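Local coordinates for protein UDP-glucose:anthocyanidin 3-O-glucosyltransferase (Clitoria ternatea, PDB 4REN) that is a UDP-dependent glycosyltransferase of the GT-B fold, built from two domains with parallel beta sheets, at residues 135-140 with 365-370. Residues are numbered along the deposited sequence; the frame is centred on the assembly and turned at random.
Sequences WPNVSC and FGDQGI. With P5M (2-(3,4-dihydroxy-5-methoxyphenyl)-3,5,7-trihydroxychromenium), chain B.
At the interdomain cleft of the GT-B fold, the loop leaving strand 131-135 of one parallel sheet meets the N-terminal end of helix 368-378, which follows strand 359-361 of the other sheet. One hydrogen bond joins the segments: Val138 N donates to Asp367 OD2 at 2.8 Å, with an N-H...O angle of 160° and the donor lying nearly along the carboxylate C-O axis. Although Asp367 occupies the N-cap position, its carboxylate does no capping. A chi1 of 54° tucks CG between the two backbone branches, which turns OD2 to Val138 N; OD1 bonds a glycerol, probably from the crystallisation liquor. The two side chains run antiparallel past one another, leaving Val138 CG2 alongside the carboxylate. Beside this polar link, Ile370 CG2 packs on Val138 CG1 at 4.2 Å and on Cys140 CB at 4.3 Å. Within the loop, Trp135 NE1 bonds Val138 O (3.2 Å, 178°) from above the carbonyl plane though within its own indole plane, and Ser141 OG bonds the same oxygen; Asn137 OD1 stands 3.2 Å above the centre of one indole face. The bound P5M adjoins both segments: its O30 is 3.1 Å from Asp367 OD2 and 3.6 Å from Asn137 CG, and His17 hydrogen-bonds the same ligand. Loops from two parallel-sheet domains thus converge on a ligand in the cleft, as is characteristic of GT-B glycosyltransferases.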
ATOM      1  N   TRP A 135       8.983  -2.060   2.994  1.00 24.02           N
ATOM      2  CA  TRP A 135       8.341  -0.936   2.322  1.00 23.04           C
ATOM      3  C   TRP A 135       7.098  -1.357   1.542  1.00 23.83           C
ATOM      4  O   TRP A 135       7.188  -1.727   0.368  1.00 24.22           O
ATOM      5  CB  TRP A 135       9.333  -0.247   1.387  1.00 22.83           C
ATOM      6  CG  TRP A 135       8.844   1.061   0.864  1.00 23.60           C
ATOM      7  CD1 TRP A 135       8.252   1.296  -0.341  1.00 22.42           C
ATOM      8  CD2 TRP A 135       8.900   2.324   1.538  1.00 24.20           C
ATOM      9  NE1 TRP A 135       7.938   2.627  -0.461  1.00 22.36           N
ATOM     10  CE2 TRP A 135       8.325   3.278   0.680  1.00 23.68           C
ATOM     11  CE3 TRP A 135       9.381   2.737   2.783  1.00 24.26           C
ATOM     12  CZ2 TRP A 135       8.221   4.626   1.029  1.00 25.43           C
ATOM     13  CZ3 TRP A 135       9.275   4.069   3.127  1.00 24.44           C
ATOM     14  CH2 TRP A 135       8.701   4.999   2.254  1.00 24.64           C
ATOM     15  N   PRO A 136       5.928  -1.295   2.197  1.00 22.52           N
ATOM     16  CA  PRO A 136       4.650  -1.667   1.586  1.00 23.18           C
ATOM     17  C   PRO A 136       3.973  -0.485   0.898  1.00 23.58           C
ATOM     18  O   PRO A 136       2.793  -0.575   0.557  1.00 23.44           O
ATOM     19  CB  PRO A 136       3.818  -2.091   2.797  1.00 23.08           C
ATOM     20  CG  PRO A 136       4.298  -1.192   3.883  1.00 21.40           C
ATOM     21  CD  PRO A 136       5.773  -0.969   3.627  1.00 21.63           C
ATOM     22  N   ASN A 137       4.703   0.606   0.697  1.00 23.83           N
ATOM     23  CA  ASN A 137       4.125   1.802   0.093  1.00 26.28           C
ATOM     24  C   ASN A 137       4.360   1.850  -1.413  1.00 26.49           C
ATOM     25  O   ASN A 137       4.869   0.892  -1.996  1.00 28.24           O
ATOM     26  CB  ASN A 137       4.706   3.056   0.748  1.00 28.22           C
ATOM     27  CG  ASN A 137       4.737   2.966   2.263  1.00 28.69           C
ATOM     28  OD1 ASN A 137       5.763   3.233   2.891  1.00 29.33           O
ATOM     29  ND2 ASN A 137       3.613   2.583   2.856  1.00 27.48           N
ATOM     30  N   VAL A 138       3.974   2.957  -2.043  1.00 25.06           N
ATOM     31  CA  VAL A 138       4.311   3.183  -3.445  1.00 24.84           C
ATOM     32  C   VAL A 138       5.830   3.196  -3.566  1.00 26.15           C
ATOM     33  O   VAL A 138       6.494   4.039  -2.964  1.00 27.97           O
ATOM     34  CB  VAL A 138       3.724   4.512  -3.971  1.00 22.57           C
ATOM     35  CG1 VAL A 138       4.247   4.819  -5.364  1.00 20.76           C
ATOM     36  CG2 VAL A 138       2.205   4.450  -3.973  1.00 22.97           C
ATOM     37  N   SER A 139       6.370   2.247  -4.324  1.00 26.93           N
ATOM     38  CA  SER A 139       7.815   2.039  -4.389  1.00 30.84           C
ATOM     39  C   SER A 139       8.574   3.262  -4.888  1.00 32.96           C
ATOM     40  O   SER A 139       9.615   3.619  -4.339  1.00 36.14           O
ATOM     41  CB  SER A 139       8.147   0.828  -5.266  1.00 33.52           C
ATOM     42  OG  SER A 139       7.731   1.034  -6.605  1.00 35.71           O
ATOM     43  N   CYS A 140       8.040   3.909  -5.919  1.00 32.81           N
ATOM     44  CA  CYS A 140       8.710   5.040  -6.555  1.00 32.92           C
ATOM     45  C   CYS A 140       8.891   6.244  -5.630  1.00 32.23           C
ATOM     46  O   CYS A 140       9.680   7.142  -5.922  1.00 34.29           O
ATOM     47  CB  CYS A 140       7.950   5.466  -7.813  1.00 32.37           C
ATOM     48  SG  CYS A 140       7.745   4.163  -9.045  1.00 37.06           S
ATOM     49  N   PHE A 365      -4.095  11.876  -0.533  1.00 35.82           N
ATOM     50  CA  PHE A 365      -2.911  12.335   0.195  1.00 37.46           C
ATOM     51  C   PHE A 365      -1.823  11.267   0.236  1.00 37.56           C
ATOM     52  O   PHE A 365      -1.983  10.180  -0.319  1.00 38.74           O
ATOM     53  CB  PHE A 365      -3.270  12.771   1.620  1.00 39.86           C
ATOM     54  CG  PHE A 365      -3.436  11.631   2.583  1.00 42.63           C
ATOM     55  CD1 PHE A 365      -2.759  11.631   3.791  1.00 45.53           C
ATOM     56  CD2 PHE A 365      -4.275  10.567   2.288  1.00 43.20           C
ATOM     57  CE1 PHE A 365      -2.905  10.585   4.683  1.00 47.72           C
ATOM     58  CE2 PHE A 365      -4.425   9.519   3.173  1.00 45.26           C
ATOM     59  CZ  PHE A 365      -3.741   9.528   4.373  1.00 47.18           C
ATOM     60  N   GLY A 366      -0.716  11.583   0.900  1.00 35.74           N
ATOM     61  CA  GLY A 366       0.385  10.648   1.027  1.00 33.63           C
ATOM     62  C   GLY A 366       1.118  10.426  -0.277  1.00 33.44           C
ATOM     63  O   GLY A 366       1.430  11.376  -0.993  1.00 34.14           O
ATOM     64  N   ASP A 367       1.388   9.163  -0.588  1.00 33.28           N
ATOM     65  CA  ASP A 367       2.099   8.807  -1.811  1.00 31.08           C
ATOM     66  C   ASP A 367       1.135   8.492  -2.953  1.00 28.79           C
ATOM     67  O   ASP A 367       1.557   8.074  -4.030  1.00 31.11           O
ATOM     68  CB  ASP A 367       3.025   7.617  -1.553  1.00 30.74           C
ATOM     69  CG  ASP A 367       2.295   6.430  -0.954  1.00 31.56           C
ATOM     70  OD1 ASP A 367       1.159   6.610  -0.469  1.00 31.99           O
ATOM     71  OD2 ASP A 367       2.866   5.319  -0.954  1.00 31.44           O
ATOM     72  N   GLN A 368      -0.157   8.702  -2.711  1.00 25.99           N
ATOM     73  CA  GLN A 368      -1.191   8.383  -3.692  1.00 25.79           C
ATOM     74  C   GLN A 368      -1.064   9.220  -4.961  1.00 25.69           C
ATOM     75  O   GLN A 368      -1.482   8.793  -6.039  1.00 26.76           O
ATOM     76  CB  GLN A 368      -2.583   8.566  -3.082  1.00 26.41           C
ATOM     77  CG  GLN A 368      -2.912   7.594  -1.953  1.00 27.44           C
ATOM     78  CD  GLN A 368      -4.240   7.904  -1.287  1.00 29.62           C
ATOM     79  OE1 GLN A 368      -4.894   8.897  -1.609  1.00 32.30           O
ATOM     80  NE2 GLN A 368      -4.642   7.056  -0.351  1.00 29.63           N
ATOM     81  N   GLY A 369      -0.495  10.415  -4.825  1.00 24.54           N
ATOM     82  CA  GLY A 369      -0.254  11.281  -5.966  1.00 19.36           C
ATOM     83  C   GLY A 369       0.940  10.814  -6.775  1.00 21.25           C
ATOM     84  O   GLY A 369       0.990  10.997  -7.991  1.00 21.16           O
ATOM     85  N   ILE A 370       1.907  10.213  -6.092  1.00 22.27           N
ATOM     86  CA  ILE A 370       3.055   9.618  -6.760  1.00 22.94           C
ATOM     87  C   ILE A 370       2.585   8.410  -7.564  1.00 24.04           C
ATOM     88  O   ILE A 370       3.017   8.200  -8.696  1.00 26.62           O
ATOM     89  CB  ILE A 370       4.133   9.178  -5.752  1.00 23.52           C
ATOM     90  CG1 ILE A 370       4.478  10.320  -4.791  1.00 24.95           C
ATOM     91  CG2 ILE A 370       5.375   8.675  -6.481  1.00 22.12           C
ATOM     92  CD1 ILE A 370       5.090  11.530  -5.468  1.00 26.76           C
TER
HETATM   93  O30 P5M B1001       3.923   6.400   1.800  1.00 19.69           O
HETATM   94  C2  P5M B1001       3.256   7.358   2.500  1.00 21.45           C
HETATM   95  C3  P5M B1001       2.162   7.001   3.442  1.00 22.10           C
HETATM   96  C9  P5M B1001       1.772   5.686   3.653  1.00 24.03           C
HETATM   97  C10 P5M B1001       0.743   5.414   4.549  1.00 25.17           C
HETATM   98  O27 P5M B1001       0.378   4.115   4.738  1.00 25.37           O
HETATM   99  C1  P5M B1001       3.586   8.699   2.345  1.00 22.26           C
HETATM  100  C6  P5M B1001       2.917   9.698   3.051  1.00 21.81           C
HETATM  101  O29 P5M B1001       3.278  10.998   2.862  1.00 22.99           O
HETATM  102  C5  P5M B1001       1.888   9.406   3.944  1.00 20.14           C
HETATM  103  C4  P5M B1001       1.483   8.100   4.168  1.00 20.43           C
HETATM  104  O12 P5M B1001       0.472   7.829   5.045  1.00 22.22           O
HETATM  105  C11 P5M B1001       0.069   6.538   5.271  1.00 26.24           C
HETATM  106  C14 P5M B1001      -1.042   6.355   6.252  1.00 29.69           C
HETATM  107  C15 P5M B1001      -1.702   7.511   6.653  1.00 31.70           C
HETATM  108  C16 P5M B1001      -2.750   7.478   7.563  1.00 35.11           C
HETATM  109  O22 P5M B1001      -3.377   8.630   7.929  1.00 39.78           O
HETATM  110  C19 P5M B1001      -1.409   5.109   6.765  1.00 31.63           C
HETATM  111  C18 P5M B1001      -2.449   4.973   7.683  1.00 32.91           C
HETATM  112  O21 P5M B1001      -2.796   3.740   8.172  1.00 35.55           O
HETATM  113  C23 P5M B1001      -3.217   2.716   7.273  1.00 37.48           C
HETATM  114  C17 P5M B1001      -3.178   6.181   8.129  1.00 32.21           C
HETATM  115  O24 P5M B1001      -4.202   6.114   9.026  1.00 30.71           O